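Transcriptional regulator, Crp/Fnr family (Eubacterium rectale ATCC 33656, PDB 3DV8) probably acts as a transcriptional regulator, pairing a cyclic nucleotide-binding domain of the Crp/Fnr type with a DNA-binding helix-turn-helix domain. Local coordinates at residues 182-185 / 186-190. Sequence-based numbering, arbitrary orientation.
Sequences HREV and ITRML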
loop_
_atom_site.group_PDB
_atom_site.type_symbol
_atom_site.label_atom_id
_atom_site.label_comp_id
_atom_site.label_asym_id
_atom_site.label_seq_id
_atom_site.Cartn_x
_atom_site.Cartn_y
_atom_site.Cartn_z
ATOM N N HIS A 182 -6.573 2.527 -20.147
ATOM C CA HIS A 182 -7.740 2.951 -20.950
ATOM C C HIS A 182 -8.081 1.824 -21.925
ATOM O O HIS A 182 -7.180 1.134 -22.390
ATOM C CB HIS A 182 -7.452 4.263 -21.693
ATOM C CG HIS A 182 -8.634 4.837 -22.421
ATOM N ND1 HIS A 182 -8.807 4.706 -23.785
ATOM C CD2 HIS A 182 -9.691 5.560 -21.977
ATOM C CE1 HIS A 182 -9.925 5.314 -24.145
ATOM N NE2 HIS A 182 -10.479 5.842 -23.067
ATOM N N ARG A 183 -9.377 1.653 -22.218
ATOM C CA ARG A 183 -9.895 0.594 -23.121
ATOM C C ARG A 183 -9.158 0.515 -24.472
ATOM O O ARG A 183 -8.783 -0.578 -24.921
ATOM C CB ARG A 183 -11.388 0.812 -23.409
ATOM C CG ARG A 183 -12.072 -0.342 -24.191
ATOM C CD ARG A 183 -13.189 0.138 -25.109
ATOM N NE ARG A 183 -12.661 1.012 -26.171
ATOM C CZ ARG A 183 -12.142 0.621 -27.347
ATOM N NH1 ARG A 183 -12.065 -0.667 -27.704
ATOM N NH2 ARG A 183 -11.694 1.546 -28.202
ATOM N N GLU A 184 -8.997 1.675 -25.109
ATOM C CA GLU A 184 -8.312 1.809 -26.400
ATOM C C GLU A 184 -6.880 1.240 -26.356
ATOM O O GLU A 184 -6.465 0.570 -27.302
ATOM C CB GLU A 184 -8.333 3.280 -26.863
ATOM C CG GLU A 184 -7.724 3.553 -28.244
ATOM C CD GLU A 184 -8.555 3.030 -29.424
ATOM O OE1 GLU A 184 -9.581 3.671 -29.746
ATOM O OE2 GLU A 184 -8.151 2.025 -30.071
ATOM N N VAL A 185 -6.154 1.497 -25.264
ATOM C CA VAL A 185 -4.785 0.969 -25.071
ATOM C C VAL A 185 -4.816 -0.561 -24.888
ATOM O O VAL A 185 -3.943 -1.259 -25.403
ATOM C CB VAL A 185 -4.038 1.639 -23.869
ATOM C CG1 VAL A 185 -2.625 1.113 -23.751
ATOM C CG2 VAL A 185 -3.985 3.143 -24.030
ATOM N N ILE A 186 -5.813 -1.063 -24.151
ATOM C CA ILE A 186 -5.997 -2.505 -23.936
ATOM C C ILE A 186 -6.335 -3.178 -25.275
ATOM O O ILE A 186 -5.721 -4.183 -25.618
ATOM C CB ILE A 186 -7.100 -2.833 -22.860
ATOM C CG1 ILE A 186 -6.732 -2.282 -21.475
ATOM C CG2 ILE A 186 -7.337 -4.345 -22.750
ATOM C CD1 ILE A 186 -5.457 -2.837 -20.860
ATOM N N THR A 187 -7.286 -2.614 -26.028
ATOM C CA THR A 187 -7.657 -3.146 -27.361
ATOM C C THR A 187 -6.448 -3.227 -28.302
ATOM O O THR A 187 -6.274 -4.234 -28.984
ATOM C CB THR A 187 -8.746 -2.303 -28.036
ATOM O OG1 THR A 187 -9.845 -2.173 -27.139
ATOM C CG2 THR A 187 -9.226 -2.955 -29.334
ATOM N N ARG A 188 -5.624 -2.173 -28.300
ATOM C CA ARG A 188 -4.392 -2.090 -29.114
ATOM C C ARG A 188 -3.440 -3.237 -28.729
ATOM O O ARG A 188 -2.869 -3.906 -29.609
ATOM C CB ARG A 188 -3.636 -0.769 -28.859
ATOM C CG ARG A 188 -3.022 -0.097 -30.092
ATOM C CD ARG A 188 -3.875 1.105 -30.549
ATOM N NE ARG A 188 -3.843 2.178 -29.539
ATOM C CZ ARG A 188 -4.556 3.313 -29.557
ATOM N NH1 ARG A 188 -5.423 3.582 -30.543
ATOM N NH2 ARG A 188 -4.423 4.190 -28.546
HETATM N N MSE A 189 -3.301 -3.442 -27.410
HETATM C CA MSE A 189 -2.441 -4.474 -26.818
HETATM C C MSE A 189 -2.909 -5.889 -27.123
HETATM O O MSE A 189 -2.070 -6.759 -27.389
HETATM C CB MSE A 189 -2.359 -4.310 -25.292
HETATM C CG MSE A 189 -1.273 -5.129 -24.617
HETATM SE SE MSE A 189 0.501 -4.532 -25.156
HETATM C CE MSE A 189 0.524 -2.726 -24.351
ATOM N N LEU A 190 -4.225 -6.121 -27.035
ATOM C CA LEU A 190 -4.808 -7.433 -27.335
ATOM C C LEU A 190 -4.646 -7.777 -28.826
ATOM O O LEU A 190 -4.390 -8.936 -29.172
ATOM C CB LEU A 190 -6.273 -7.513 -26.876
ATOM C CG LEU A 190 -6.513 -7.421 -25.358
ATOM C CD1 LEU A 190 -7.990 -7.161 -25.061
ATOM C CD2 LEU A 190 -5.995 -8.656 -24.576
#
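From His182 O to Ile186 N (3.1 Å) through Val185 O to Met189 N (3.0 Å), four successive i to i+4 backbone hydrogen bonds build the first turns of helix 183-195, with His182 at the N-cap position. Arg183 O accepts twice: Thr187 N approaches nearly head-on at 2.8 Å, while Thr187 OG1 donates from above the carbonyl plane at 2.9 Å. Threonine suits this place because its hydroxyl, lying beside its own backbone N and anti to the carbonyl carbon (chi1 -53°), can fold back onto the preceding turn; OG1 of the buried Thr187 also hydrogen-bonds His172 ND1 at the start of helix 172-179. Helices 172-179 and 183-195 fit the two helices of the Crp-like helix-turn-helix, the second probably being the recognition helix, which in Crp relatives enters the DNA major groove. Ile186 on Ala176 and Leu190 on His172 contribute branched aliphatic side chains to the packing between the two helices, whereas Val185 and Met189, a selenomethionine in this crystal, lie against Leu148 of helix 148-163. Arg183, Glu184 and Arg188 form a salt-bridge network; the acidic residue suits its place between two basic ones, its OE1 3.4 Å from Arg183 NH2 and its OE2 3.2 Å from Arg188 NH1. In the latter salt bridge the carboxylate and guanidinium planes lie 15° apart, Glu184 CG sits over one guanidinium face, 3.4 Å from Arg188 CZ, and OE2 lies well out of that plane, so charge attraction holds the pair without a directed N-H. Bends at chi2 and chi3 turn the long Arg188 chain back over Glu184, one turn earlier.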